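Local coordinates for penaeus monodon metallodensovirus major capsid protein (PDB 6WH7) that assembles in sixty copies into the icosahedral capsid of a shrimp densovirus, a shell that probably encloses the viral DNA genome, at residues A[76-81]-A[198-203]; A[156-161]-A[274-279]; A[165-170]-A[202-207]; A[82-87]-A[186-191]; A[169-174]-A[341-346]. One frame throughout, in Å; residues are numbered along the deposited sequence.

Contact 1: A[76-81]-A[198-203]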
# COMPACT_ATOMS: atom_id res chain seq x y z
N THR A 76 -55.81 -90.86 12.73
CA THR A 76 -55.22 -91.07 14.04
C THR A 76 -53.82 -90.48 14.06
O THR A 76 -53.27 -90.13 13.01
CB THR A 76 -55.21 -92.56 14.38
OG1 THR A 76 -54.40 -93.27 13.45
CG2 THR A 76 -56.61 -93.12 14.33
N PRO A 77 -53.21 -90.32 15.24
CA PRO A 77 -51.87 -89.72 15.28
C PRO A 77 -50.78 -90.58 14.68
O PRO A 77 -49.70 -90.07 14.39
CB PRO A 77 -51.64 -89.50 16.77
CG PRO A 77 -52.50 -90.49 17.42
CD PRO A 77 -53.74 -90.52 16.59
N THR A 78 -51.02 -91.88 14.51
CA THR A 78 -50.02 -92.74 13.89
C THR A 78 -50.04 -92.62 12.37
O THR A 78 -48.98 -92.59 11.73
CB THR A 78 -50.26 -94.19 14.31
OG1 THR A 78 -50.15 -94.29 15.73
CG2 THR A 78 -49.25 -95.10 13.67
N GLU A 79 -51.22 -92.55 11.79
CA GLU A 79 -51.38 -92.41 10.35
C GLU A 79 -51.22 -90.96 9.92
O GLU A 79 -51.41 -90.02 10.70
CB GLU A 79 -52.73 -92.98 9.93
CG GLU A 79 -53.89 -92.32 10.61
CD GLU A 79 -55.20 -93.05 10.40
OE1 GLU A 79 -55.26 -93.93 9.52
OE2 GLU A 79 -56.18 -92.74 11.10
N MET A 80 -50.86 -90.77 8.65
CA MET A 80 -50.62 -89.44 8.10
C MET A 80 -51.28 -89.34 6.73
O MET A 80 -51.50 -90.35 6.06
CB MET A 80 -49.13 -89.15 7.96
CG MET A 80 -48.51 -89.89 6.81
SD MET A 80 -46.73 -90.01 6.87
CE MET A 80 -46.59 -91.54 7.76
N ILE A 81 -51.59 -88.12 6.33
CA ILE A 81 -52.06 -87.84 4.98
C ILE A 81 -50.85 -87.64 4.08
O ILE A 81 -49.95 -86.87 4.41
CB ILE A 81 -52.98 -86.61 4.94
CG1 ILE A 81 -54.26 -86.87 5.71
CG2 ILE A 81 -53.31 -86.24 3.52
CD1 ILE A 81 -55.08 -87.94 5.10
N ALA A 198 -45.14 -98.09 16.40
CA ALA A 198 -45.97 -97.21 15.58
C ALA A 198 -45.33 -95.84 15.60
O ALA A 198 -45.35 -95.15 16.63
CB ALA A 198 -47.40 -97.17 16.11
N ILE A 199 -44.76 -95.44 14.47
CA ILE A 199 -44.09 -94.15 14.37
C ILE A 199 -45.12 -93.04 14.43
O ILE A 199 -46.20 -93.13 13.82
CB ILE A 199 -43.28 -94.07 13.07
CG1 ILE A 199 -42.37 -95.29 12.89
CG2 ILE A 199 -42.46 -92.82 13.04
CD1 ILE A 199 -41.30 -95.44 13.91
N ILE A 200 -44.81 -91.97 15.16
CA ILE A 200 -45.55 -90.72 15.06
C ILE A 200 -44.91 -89.90 13.94
O ILE A 200 -43.71 -89.58 14.04
CB ILE A 200 -45.53 -89.94 16.38
CG1 ILE A 200 -46.19 -90.75 17.49
CG2 ILE A 200 -46.23 -88.62 16.22
CD1 ILE A 200 -47.63 -91.06 17.23
N PRO A 201 -45.64 -89.56 12.88
CA PRO A 201 -44.99 -88.98 11.70
C PRO A 201 -44.21 -87.71 11.98
O PRO A 201 -43.10 -87.54 11.47
CB PRO A 201 -46.17 -88.73 10.76
CG PRO A 201 -47.18 -89.72 11.17
CD PRO A 201 -47.07 -89.80 12.65
N SER A 202 -44.76 -86.81 12.79
CA SER A 202 -44.11 -85.54 13.08
C SER A 202 -42.74 -85.72 13.73
O SER A 202 -41.90 -84.83 13.62
CB SER A 202 -45.00 -84.71 13.99
OG SER A 202 -44.35 -83.51 14.38
N THR A 203 -42.50 -86.84 14.40
CA THR A 203 -41.27 -86.98 15.17
C THR A 203 -40.08 -87.34 14.30
O THR A 203 -38.95 -86.96 14.62
CB THR A 203 -41.46 -88.03 16.26
OG1 THR A 203 -41.79 -89.28 15.67
CG2 THR A 203 -42.57 -87.61 17.20
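Met80 lies obliquely across the CB-CG side of the Pro201 ring, joining one strand of the viral jelly roll to the short helix 201-204 in the long connection between two other strands of the same sheet. Its CB starts the packing, 3.8 Å from Pro201 CG. SD then passes beside the ring, 4.1 Å from Pro201 CB, and a bend at chi3 (90°) turns the methyl CE back so that it lies 3.9 Å from Pro201 CG. The same ring also meets backbone: CG lies against Thr78 O, and CD against the carbonyl oxygens of Pro77 and Thr78. Ile200 adds its terminal methyl against the Pro77 carbonyl, while its own O accepts a hydrogen bond from Thr203 N. Ile200 also packs on Phe69 of the second subunit. At the Ala198 end of the contact, Thr78 directs CG2, anti to its backbone N, at the methyl of Ala198, with CG2 and CB 3.7 Å apart.

Contact 2: A[156-161]-A[274-279]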
# COMPACT_ATOMS: atom_id res chain seq x y z
N TYR A 156 -53.73 -78.08 16.39
CA TYR A 156 -53.04 -77.70 15.17
C TYR A 156 -52.97 -78.92 14.28
O TYR A 156 -53.09 -80.05 14.74
CB TYR A 156 -51.65 -77.14 15.45
CG TYR A 156 -50.81 -78.03 16.32
CD1 TYR A 156 -50.10 -79.09 15.79
CD2 TYR A 156 -50.73 -77.81 17.68
CE1 TYR A 156 -49.35 -79.90 16.59
CE2 TYR A 156 -49.98 -78.61 18.48
CZ TYR A 156 -49.29 -79.66 17.93
OH TYR A 156 -48.54 -80.46 18.75
N MET A 157 -52.78 -78.68 12.99
CA MET A 157 -52.48 -79.74 12.05
C MET A 157 -51.02 -79.63 11.66
O MET A 157 -50.52 -78.53 11.41
CB MET A 157 -53.38 -79.67 10.81
CG MET A 157 -53.12 -80.79 9.82
SD MET A 157 -54.23 -80.76 8.43
CE MET A 157 -53.61 -79.34 7.55
N ILE A 158 -50.33 -80.76 11.64
CA ILE A 158 -48.90 -80.77 11.39
C ILE A 158 -48.67 -81.00 9.91
O ILE A 158 -49.10 -82.01 9.36
CB ILE A 158 -48.21 -81.86 12.22
CG1 ILE A 158 -48.49 -81.66 13.70
CG2 ILE A 158 -46.72 -81.81 12.00
CD1 ILE A 158 -48.05 -82.80 14.55
N HIS A 159 -48.01 -80.05 9.26
CA HIS A 159 -47.52 -80.26 7.91
C HIS A 159 -46.07 -80.70 8.00
O HIS A 159 -45.23 -79.98 8.54
CB HIS A 159 -47.61 -79.01 7.05
CG HIS A 159 -47.23 -79.25 5.63
ND1 HIS A 159 -48.06 -79.89 4.74
CD2 HIS A 159 -46.07 -79.04 4.98
CE1 HIS A 159 -47.45 -80.00 3.57
NE2 HIS A 159 -46.23 -79.50 3.69
N SER A 160 -45.77 -81.88 7.47
CA SER A 160 -44.45 -82.45 7.56
C SER A 160 -43.84 -82.54 6.17
O SER A 160 -44.48 -83.03 5.24
CB SER A 160 -44.50 -83.83 8.20
OG SER A 160 -44.99 -83.75 9.53
N ILE A 161 -42.61 -82.06 6.04
CA ILE A 161 -41.81 -82.24 4.84
C ILE A 161 -40.70 -83.21 5.19
O ILE A 161 -39.96 -82.99 6.15
CB ILE A 161 -41.23 -80.92 4.33
CG1 ILE A 161 -42.34 -79.96 3.93
CG2 ILE A 161 -40.33 -81.17 3.17
CD1 ILE A 161 -41.84 -78.61 3.59
N SER A 274 -50.63 -84.45 9.39
CA SER A 274 -50.74 -85.29 10.56
C SER A 274 -51.32 -84.46 11.69
O SER A 274 -51.30 -83.23 11.65
CB SER A 274 -49.38 -85.86 10.95
OG SER A 274 -49.47 -86.70 12.08
N PHE A 275 -51.85 -85.14 12.69
CA PHE A 275 -52.33 -84.43 13.85
C PHE A 275 -51.54 -84.85 15.07
O PHE A 275 -51.05 -85.98 15.14
CB PHE A 275 -53.82 -84.68 14.09
CG PHE A 275 -54.69 -84.15 13.01
CD1 PHE A 275 -55.02 -82.82 12.96
CD2 PHE A 275 -55.20 -84.99 12.05
CE1 PHE A 275 -55.82 -82.34 11.96
CE2 PHE A 275 -56.00 -84.51 11.06
CZ PHE A 275 -56.31 -83.19 11.02
N PRO A 276 -51.38 -83.96 16.05
CA PRO A 276 -50.67 -84.32 17.26
C PRO A 276 -51.46 -85.34 18.06
O PRO A 276 -52.69 -85.28 18.11
CB PRO A 276 -50.56 -82.99 18.00
CG PRO A 276 -51.71 -82.22 17.52
CD PRO A 276 -51.84 -82.57 16.09
N PRO A 277 -50.78 -86.31 18.67
CA PRO A 277 -51.49 -87.23 19.56
C PRO A 277 -51.94 -86.51 20.82
O PRO A 277 -51.14 -85.88 21.51
CB PRO A 277 -50.43 -88.29 19.87
CG PRO A 277 -49.15 -87.60 19.69
CD PRO A 277 -49.35 -86.62 18.59
N ILE A 278 -53.22 -86.63 21.13
CA ILE A 278 -53.78 -86.03 22.33
C ILE A 278 -54.71 -87.06 22.95
O ILE A 278 -55.67 -87.49 22.31
CB ILE A 278 -54.56 -84.74 22.04
CG1 ILE A 278 -53.74 -83.80 21.17
CG2 ILE A 278 -54.80 -84.01 23.33
CD1 ILE A 278 -54.50 -82.60 20.69
N ARG A 279 -54.43 -87.46 24.19
CA ARG A 279 -55.13 -88.59 24.78
C ARG A 279 -56.44 -88.18 25.43
O ARG A 279 -56.51 -87.17 26.14
CB ARG A 279 -54.24 -89.30 25.80
CG ARG A 279 -53.04 -89.96 25.21
CD ARG A 279 -52.23 -90.69 26.26
NE ARG A 279 -52.99 -91.79 26.84
CZ ARG A 279 -53.37 -91.86 28.11
NH1 ARG A 279 -53.05 -90.88 28.95
NH2 ARG A 279 -54.06 -92.90 28.55
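The phenol ring of Tyr156 has Pro276 over one face, with CG of the proline 3.8 Å from the ring centroid and 26° off the normal, a CH-pi contact displaced toward the CE1 side. Ile158 CG1 lies in the plane at the ring's edge, and the ring also stacks with that of Tyr210. The Phe275 ring works differently: Tyr156 O sits at its edge, near CD1, while Met157 comes in obliquely. The Met157 sulfur is 4.8 Å from the Phe275 centroid, a Met-aromatic contact, and Met157 CG approaches CE1 of that ring to 3.8 Å. Met157 CG is anti to the backbone N (chi1 -178°), which brings it beside Ser274 O and CE1 of Phe275. Alongside these ring contacts the backbones pair. Ile158 N donates to Ser274 O at 2.7 Å, and Ser274 N returns a bond to Ile158 O at 2.9 Å. Beyond them, Ile158 CD1 reaches back to the Pro276 ring, and Ile132 of the second subunit packs on Tyr156. This antiparallel hydrogen-bonded pair, closing where one strand runs out into a proline-rich loop, belongs to the C-H-E-F sheet of the parvoviral jelly roll, whose H and E strands it joins.

Contact 3: A[165-170]-A[202-207]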
# COMPACT_ATOMS: atom_id res chain seq x y z
N GLN A 165 -35.79 -88.04 3.98
CA GLN A 165 -36.41 -89.22 3.38
C GLN A 165 -36.43 -90.39 4.36
O GLN A 165 -35.89 -91.47 4.11
CB GLN A 165 -35.72 -89.60 2.07
CG GLN A 165 -36.42 -90.69 1.30
CD GLN A 165 -35.80 -90.93 -0.04
OE1 GLN A 165 -34.93 -90.18 -0.46
NE2 GLN A 165 -36.22 -91.98 -0.72
N CYS A 166 -37.04 -90.14 5.51
CA CYS A 166 -37.39 -91.25 6.40
C CYS A 166 -38.23 -92.28 5.66
O CYS A 166 -38.03 -93.48 5.81
CB CYS A 166 -38.14 -90.72 7.62
SG CYS A 166 -37.22 -89.58 8.64
N LEU A 167 -39.17 -91.81 4.85
CA LEU A 167 -40.06 -92.66 4.07
C LEU A 167 -39.67 -92.53 2.61
O LEU A 167 -39.87 -91.48 2.00
CB LEU A 167 -41.51 -92.26 4.30
CG LEU A 167 -42.25 -92.85 5.50
CD1 LEU A 167 -41.59 -92.45 6.79
CD2 LEU A 167 -43.68 -92.38 5.48
N SER A 168 -39.10 -93.59 2.06
CA SER A 168 -38.74 -93.60 0.65
C SER A 168 -39.97 -93.84 -0.22
O SER A 168 -40.19 -93.13 -1.21
CB SER A 168 -37.69 -94.67 0.39
OG SER A 168 -37.39 -94.77 -0.98
N LYS A 169 -40.76 -94.83 0.14
CA LYS A 169 -41.94 -95.23 -0.59
C LYS A 169 -43.06 -95.40 0.41
O LYS A 169 -42.83 -95.89 1.52
CB LYS A 169 -41.69 -96.52 -1.36
CG LYS A 169 -42.84 -96.97 -2.20
CD LYS A 169 -42.55 -98.30 -2.81
CE LYS A 169 -41.47 -98.22 -3.86
NZ LYS A 169 -41.23 -99.55 -4.47
N VAL A 170 -44.26 -94.99 0.03
CA VAL A 170 -45.36 -94.86 0.97
C VAL A 170 -46.55 -95.64 0.43
O VAL A 170 -46.94 -95.46 -0.72
CB VAL A 170 -45.73 -93.38 1.18
CG1 VAL A 170 -46.90 -93.28 2.06
CG2 VAL A 170 -44.57 -92.64 1.78
N SER A 202 -44.76 -86.81 12.79
CA SER A 202 -44.11 -85.54 13.08
C SER A 202 -42.74 -85.72 13.73
O SER A 202 -41.90 -84.83 13.62
CB SER A 202 -45.00 -84.71 13.99
OG SER A 202 -44.35 -83.51 14.38
N THR A 203 -42.50 -86.84 14.40
CA THR A 203 -41.27 -86.98 15.17
C THR A 203 -40.08 -87.34 14.30
O THR A 203 -38.95 -86.96 14.62
CB THR A 203 -41.46 -88.03 16.26
OG1 THR A 203 -41.79 -89.28 15.67
CG2 THR A 203 -42.57 -87.61 17.20
N ILE A 204 -40.29 -88.11 13.24
CA ILE A 204 -39.19 -88.49 12.37
C ILE A 204 -38.90 -87.42 11.32
O ILE A 204 -37.74 -87.19 10.96
CB ILE A 204 -39.47 -89.85 11.73
CG1 ILE A 204 -40.77 -89.82 10.93
CG2 ILE A 204 -39.56 -90.88 12.81
CD1 ILE A 204 -41.00 -91.05 10.12
N PHE A 205 -39.93 -86.74 10.82
CA PHE A 205 -39.76 -85.87 9.67
C PHE A 205 -39.01 -84.60 10.05
O PHE A 205 -39.20 -84.04 11.13
CB PHE A 205 -41.12 -85.53 9.08
CG PHE A 205 -41.80 -86.71 8.46
CD1 PHE A 205 -41.06 -87.73 7.91
CD2 PHE A 205 -43.17 -86.84 8.50
CE1 PHE A 205 -41.68 -88.82 7.36
CE2 PHE A 205 -43.79 -87.93 7.96
CZ PHE A 205 -43.05 -88.92 7.39
N ASN A 206 -38.12 -84.18 9.16
CA ASN A 206 -37.28 -83.01 9.38
C ASN A 206 -38.08 -81.75 9.63
O ASN A 206 -38.10 -81.23 10.75
CB ASN A 206 -36.36 -82.79 8.19
CG ASN A 206 -35.39 -81.66 8.41
OD1 ASN A 206 -34.92 -81.44 9.52
ND2 ASN A 206 -35.13 -80.91 7.36
N LYS A 207 -38.75 -81.25 8.60
CA LYS A 207 -39.50 -80.01 8.69
C LYS A 207 -40.93 -80.34 9.05
O LYS A 207 -41.62 -81.03 8.30
CB LYS A 207 -39.44 -79.23 7.38
CG LYS A 207 -38.07 -78.74 7.02
CD LYS A 207 -38.09 -77.93 5.75
CE LYS A 207 -38.76 -76.59 5.98
NZ LYS A 207 -37.97 -75.75 6.92
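Ile204, in the short, weakly bonded helix 201-204, meets both Cys166 and Leu167. Its CG1 stands between the backbone N and the carbonyl carbon (chi1 59°), and the extended branch ends in CD1, which touches Leu167 CD1 at 3.7 Å and Cys166 CB at 3.8 Å. The isoleucine and leucine side chains cross at about a right angle. The carbonyl of Ile204 faces the sulfur of the same cysteine, with O 3.4 Å from Cys166 SG. Phe205 follows, and one face of its ring is covered by CG1 of Ile204, toward the rim. The rim itself points at the opposing loop: Leu167 CD1 lies near the ring plane, 3.7 Å from Phe205 CE1, and Cys166 CB sits at the same edge. The second methyl of the leucine, CD2, comes to 4.0 Å from Phe205 CZ, so both methyls lie along the CE1-CZ edge of the ring. Tyr272 of the central sheet stacks with Phe205. The 165-170 backbone is steadied by Asp162, whose two carboxylate oxygens accept from N of Cys166 and N of Leu167. Next in sequence, Asn206 turns to other partners, its OD1 accepting from Tyr52 N of the third subunit. The contact thus joins the two ends of the long connection between strands E and F of the jelly roll, packing them together next to the C-H-E-F sheet.

Contact 4: A[82-87]-A[186-191]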
# COMPACT_ATOMS: atom_id res chain seq x y z
N VAL A 82 -50.84 -88.32 2.95
CA VAL A 82 -49.75 -88.24 1.99
C VAL A 82 -50.15 -87.24 0.93
O VAL A 82 -51.14 -87.44 0.22
CB VAL A 82 -49.45 -89.61 1.38
CG1 VAL A 82 -48.32 -89.51 0.39
CG2 VAL A 82 -49.13 -90.59 2.48
N ILE A 83 -49.41 -86.14 0.82
CA ILE A 83 -49.74 -85.13 -0.18
C ILE A 83 -49.14 -85.60 -1.50
O ILE A 83 -47.91 -85.58 -1.65
CB ILE A 83 -49.20 -83.75 0.21
CG1 ILE A 83 -49.55 -83.42 1.66
CG2 ILE A 83 -49.76 -82.69 -0.70
CD1 ILE A 83 -50.98 -83.48 1.95
N PRO A 84 -49.94 -86.00 -2.47
CA PRO A 84 -49.39 -86.48 -3.75
C PRO A 84 -48.92 -85.32 -4.61
O PRO A 84 -49.27 -85.22 -5.79
CB PRO A 84 -50.58 -87.21 -4.37
CG PRO A 84 -51.74 -86.48 -3.86
CD PRO A 84 -51.40 -86.00 -2.48
N TRP A 85 -48.12 -84.45 -4.03
CA TRP A 85 -47.75 -83.21 -4.68
C TRP A 85 -46.60 -83.41 -5.64
O TRP A 85 -46.18 -82.45 -6.30
CB TRP A 85 -47.38 -82.17 -3.63
CG TRP A 85 -45.99 -82.32 -3.13
CD1 TRP A 85 -45.49 -83.34 -2.40
CD2 TRP A 85 -44.95 -81.35 -3.23
NE1 TRP A 85 -44.17 -83.11 -2.10
CE2 TRP A 85 -43.82 -81.88 -2.60
CE3 TRP A 85 -44.85 -80.09 -3.83
CZ2 TRP A 85 -42.62 -81.20 -2.53
CZ3 TRP A 85 -43.66 -79.42 -3.76
CH2 TRP A 85 -42.55 -79.98 -3.12
N ASN A 86 -46.05 -84.61 -5.71
CA ASN A 86 -45.04 -84.95 -6.69
C ASN A 86 -45.62 -85.60 -7.93
O ASN A 86 -44.86 -86.00 -8.82
CB ASN A 86 -43.95 -85.83 -6.07
CG ASN A 86 -44.49 -87.09 -5.47
OD1 ASN A 86 -45.67 -87.20 -5.17
ND2 ASN A 86 -43.62 -88.06 -5.28
N VAL A 87 -46.94 -85.70 -8.03
CA VAL A 87 -47.60 -86.32 -9.16
C VAL A 87 -48.09 -85.21 -10.09
O VAL A 87 -48.67 -84.23 -9.64
CB VAL A 87 -48.77 -87.19 -8.69
CG1 VAL A 87 -49.45 -87.86 -9.85
CG2 VAL A 87 -48.29 -88.20 -7.69
N LEU A 186 -57.40 -84.56 -0.05
CA LEU A 186 -56.22 -85.31 0.33
C LEU A 186 -56.69 -86.35 1.33
O LEU A 186 -56.80 -86.11 2.53
CB LEU A 186 -55.19 -84.36 0.93
CG LEU A 186 -54.79 -83.22 -0.00
CD1 LEU A 186 -54.05 -82.15 0.74
CD2 LEU A 186 -53.94 -83.74 -1.13
N ASP A 187 -56.99 -87.54 0.81
CA ASP A 187 -57.43 -88.67 1.60
C ASP A 187 -56.43 -89.79 1.68
O ASP A 187 -56.74 -90.82 2.29
CB ASP A 187 -58.76 -89.19 1.06
CG ASP A 187 -58.69 -89.55 -0.39
OD1 ASP A 187 -57.68 -89.21 -1.04
OD2 ASP A 187 -59.64 -90.19 -0.89
N TYR A 188 -55.25 -89.67 1.07
CA TYR A 188 -54.35 -90.81 1.04
C TYR A 188 -53.69 -90.92 2.40
O TYR A 188 -52.90 -90.06 2.78
CB TYR A 188 -53.30 -90.65 -0.06
CG TYR A 188 -53.84 -90.56 -1.46
CD1 TYR A 188 -55.02 -91.17 -1.81
CD2 TYR A 188 -53.11 -89.93 -2.45
CE1 TYR A 188 -55.50 -91.10 -3.09
CE2 TYR A 188 -53.58 -89.87 -3.74
CZ TYR A 188 -54.77 -90.46 -4.05
OH TYR A 188 -55.24 -90.40 -5.33
N VAL A 189 -53.99 -92.00 3.11
CA VAL A 189 -53.53 -92.19 4.47
C VAL A 189 -52.50 -93.30 4.49
O VAL A 189 -52.71 -94.36 3.90
CB VAL A 189 -54.69 -92.49 5.44
CG1 VAL A 189 -55.59 -91.31 5.56
CG2 VAL A 189 -55.50 -93.63 4.93
N ALA A 190 -51.38 -93.04 5.13
CA ALA A 190 -50.34 -94.03 5.35
C ALA A 190 -50.12 -94.18 6.84
O ALA A 190 -50.06 -93.19 7.57
CB ALA A 190 -49.05 -93.62 4.68
N SER A 191 -50.02 -95.41 7.29
CA SER A 191 -49.70 -95.70 8.68
C SER A 191 -48.24 -96.10 8.74
O SER A 191 -47.86 -97.18 8.27
CB SER A 191 -50.60 -96.81 9.22
OG SER A 191 -50.30 -97.10 10.57
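Val82 donates its backbone N-H to Tyr188 O at 2.7 Å, with 166° at the hydrogen, where strand 79-83 (C) meets the short strand 189-191, outermost in the C-H-E-F sheet within this chain. Beside it, Val82 CG2 touches the methyl of Ala190 at 3.7 Å. Farther along, two methyls of Leu186 divide their work: CD1 meets Ile83 CD1 at 3.6 Å, while CD2 abuts Pro84 CD at 3.7 Å. The proline has a second neighbour, for its CG approaches Tyr188 CE2 obliquely at 3.9 Å, the two side chains crossing at about a right angle. Pro84 is the centre of an inverse gamma turn, closed by a weak Trp85 N to Ile83 O bond, and begins a type I turn to Val87. In the next shell Trp178 stacks with the tyrosine ring, Pro179 O accepts a hydrogen bond from Tyr188 OH, and Ile344 packs on both Val82 and Pro84. A single backbone bond therefore sets the pairing here, while apolar contacts, including one to the tyrosine ring, supply the rest.

Contact 5: A[169-174]-A[341-346]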
# COMPACT_ATOMS: atom_id res chain seq x y z
N LYS A 169 -40.76 -94.83 0.14
CA LYS A 169 -41.94 -95.23 -0.59
C LYS A 169 -43.06 -95.40 0.41
O LYS A 169 -42.83 -95.89 1.52
CB LYS A 169 -41.69 -96.52 -1.36
CG LYS A 169 -42.84 -96.97 -2.20
CD LYS A 169 -42.55 -98.30 -2.81
CE LYS A 169 -41.47 -98.22 -3.86
NZ LYS A 169 -41.23 -99.55 -4.47
N VAL A 170 -44.26 -94.99 0.03
CA VAL A 170 -45.36 -94.86 0.97
C VAL A 170 -46.55 -95.64 0.43
O VAL A 170 -46.94 -95.46 -0.72
CB VAL A 170 -45.73 -93.38 1.18
CG1 VAL A 170 -46.90 -93.28 2.06
CG2 VAL A 170 -44.57 -92.64 1.78
N TYR A 171 -47.12 -96.48 1.26
CA TYR A 171 -48.21 -97.35 0.88
C TYR A 171 -49.48 -96.96 1.62
O TYR A 171 -49.42 -96.40 2.72
CB TYR A 171 -47.90 -98.81 1.20
CG TYR A 171 -46.75 -99.38 0.43
CD1 TYR A 171 -46.96 -100.01 -0.78
CD2 TYR A 171 -45.46 -99.30 0.91
CE1 TYR A 171 -45.92 -100.54 -1.49
CE2 TYR A 171 -44.41 -99.82 0.21
CZ TYR A 171 -44.64 -100.44 -0.99
OH TYR A 171 -43.59 -100.97 -1.69
N PRO A 172 -50.65 -97.22 1.05
CA PRO A 172 -51.89 -97.02 1.79
C PRO A 172 -52.02 -97.99 2.95
O PRO A 172 -51.34 -99.01 3.02
CB PRO A 172 -52.97 -97.26 0.73
CG PRO A 172 -52.33 -98.09 -0.28
CD PRO A 172 -50.91 -97.66 -0.33
N LYS A 173 -52.92 -97.65 3.86
CA LYS A 173 -53.22 -98.54 4.97
C LYS A 173 -53.84 -99.83 4.45
O LYS A 173 -54.31 -99.91 3.32
CB LYS A 173 -54.16 -97.89 5.96
CG LYS A 173 -53.58 -96.78 6.75
CD LYS A 173 -54.70 -96.06 7.43
CE LYS A 173 -55.48 -97.01 8.32
NZ LYS A 173 -56.64 -96.34 8.96
N THR A 174 -53.83 -100.85 5.31
CA THR A 174 -54.18 -102.20 4.88
C THR A 174 -55.54 -102.24 4.19
O THR A 174 -55.66 -102.67 3.04
CB THR A 174 -54.14 -103.14 6.08
OG1 THR A 174 -55.04 -102.66 7.08
CG2 THR A 174 -52.74 -103.18 6.65
N ILE A 341 -53.81 -96.00 -6.66
CA ILE A 341 -52.37 -95.80 -6.51
C ILE A 341 -51.82 -96.87 -5.57
O ILE A 341 -52.29 -97.02 -4.45
CB ILE A 341 -52.06 -94.40 -5.97
CG1 ILE A 341 -52.56 -93.33 -6.94
CG2 ILE A 341 -50.58 -94.23 -5.78
CD1 ILE A 341 -52.46 -91.95 -6.40
N ASN A 342 -50.81 -97.60 -6.04
CA ASN A 342 -50.24 -98.68 -5.24
C ASN A 342 -49.33 -98.13 -4.16
O ASN A 342 -49.40 -98.56 -3.00
CB ASN A 342 -49.47 -99.63 -6.14
CG ASN A 342 -50.38 -100.41 -7.04
OD1 ASN A 342 -51.55 -100.61 -6.73
ND2 ASN A 342 -49.86 -100.84 -8.18
N ASN A 343 -48.47 -97.19 -4.52
CA ASN A 343 -47.58 -96.56 -3.57
C ASN A 343 -47.15 -95.23 -4.15
O ASN A 343 -47.29 -94.99 -5.35
CB ASN A 343 -46.38 -97.45 -3.23
CG ASN A 343 -45.56 -97.83 -4.45
OD1 ASN A 343 -45.31 -97.02 -5.33
ND2 ASN A 343 -45.19 -99.10 -4.53
N ILE A 344 -46.65 -94.35 -3.29
CA ILE A 344 -46.11 -93.07 -3.72
C ILE A 344 -44.66 -93.01 -3.29
O ILE A 344 -44.34 -93.18 -2.11
CB ILE A 344 -46.91 -91.89 -3.16
CG1 ILE A 344 -48.30 -91.86 -3.78
CG2 ILE A 344 -46.21 -90.59 -3.46
CD1 ILE A 344 -49.22 -90.85 -3.15
N GLN A 345 -43.78 -92.78 -4.25
CA GLN A 345 -42.36 -92.57 -4.04
C GLN A 345 -42.10 -91.08 -3.96
O GLN A 345 -42.76 -90.29 -4.63
CB GLN A 345 -41.57 -93.18 -5.19
CG GLN A 345 -41.74 -94.66 -5.32
CD GLN A 345 -41.18 -95.18 -6.61
OE1 GLN A 345 -41.09 -94.45 -7.59
NE2 GLN A 345 -40.79 -96.44 -6.61
N PHE A 346 -41.14 -90.68 -3.12
CA PHE A 346 -40.83 -89.26 -3.01
C PHE A 346 -39.42 -88.92 -3.45
O PHE A 346 -39.26 -88.28 -4.49
CB PHE A 346 -41.14 -88.75 -1.60
CG PHE A 346 -42.61 -88.63 -1.35
CD1 PHE A 346 -43.32 -87.61 -1.93
CD2 PHE A 346 -43.26 -89.53 -0.54
CE1 PHE A 346 -44.66 -87.49 -1.71
CE2 PHE A 346 -44.61 -89.40 -0.32
CZ PHE A 346 -45.30 -88.38 -0.91
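Lys169 lies across Asn343 with its aliphatic chain, the two side chains meeting obliquely. CG leaves anti to the backbone N (chi1 -177°) and passes 3.6 Å from Asn343 CG; CD then comes to 3.3 Å from Asn343 ND2. A bend at chi3 (-70°) carries CE toward Gln345, 3.3 Å from its NE2. The lysine and the glutamine run side by side in the same direction. Tyr171 also meets Asn343: Asn343 CB sits over one face of the Tyr171 ring, 3.9 Å from the centroid, in a CH-pi contact, with the amide plane nearly perpendicular to the ring. Val170, the third main contributor, forms an antiparallel hydrogen-bonded pair with Ile344, N to O in both directions, each bond 2.8 Å long. Its CG2 lies in the plane at the edge of the Phe346 ring, 3.9 Å from CE2, while Ile344 CG2 covers a face of that same ring. Trp178 also packs on Val170 and Ile344. The face carrying Lys169 and Gln345 is thus polar and partly exposed, whereas the face carrying Val170 and Ile344 is buried. The arrangement implies a small amphipathic sheet, with backbone bonds fixing its register, apolar side chains turned toward the barrel, and lysine methylenes against the amide groups of Asn343 and Gln345 on the partly exposed face.

The five contacts follow one sheet of the jelly roll outward into its loops. Contacts 1, 2 and 4 all reach the sheet ordered 189-191, 79-83, 270-274, 157-162, 207-211; the centres of 1 and 2 are about 8 Å apart. Contact 4 is nested inside the loop closed by contact 1, and contact 3 inside that closed by contact 2. Contacts 1 and 3 share helix 201-204, while 3 and 5 share the start of strand 169-179. Contact 5 lies in a small separate sheet, with Lys173 salt-bridged to Glu79 of contact 1. Contacts 4 and 5 stay within the chain, whereas contacts 1 to 3 lie where the barrel sheet and its loops meet neighbouring subunits.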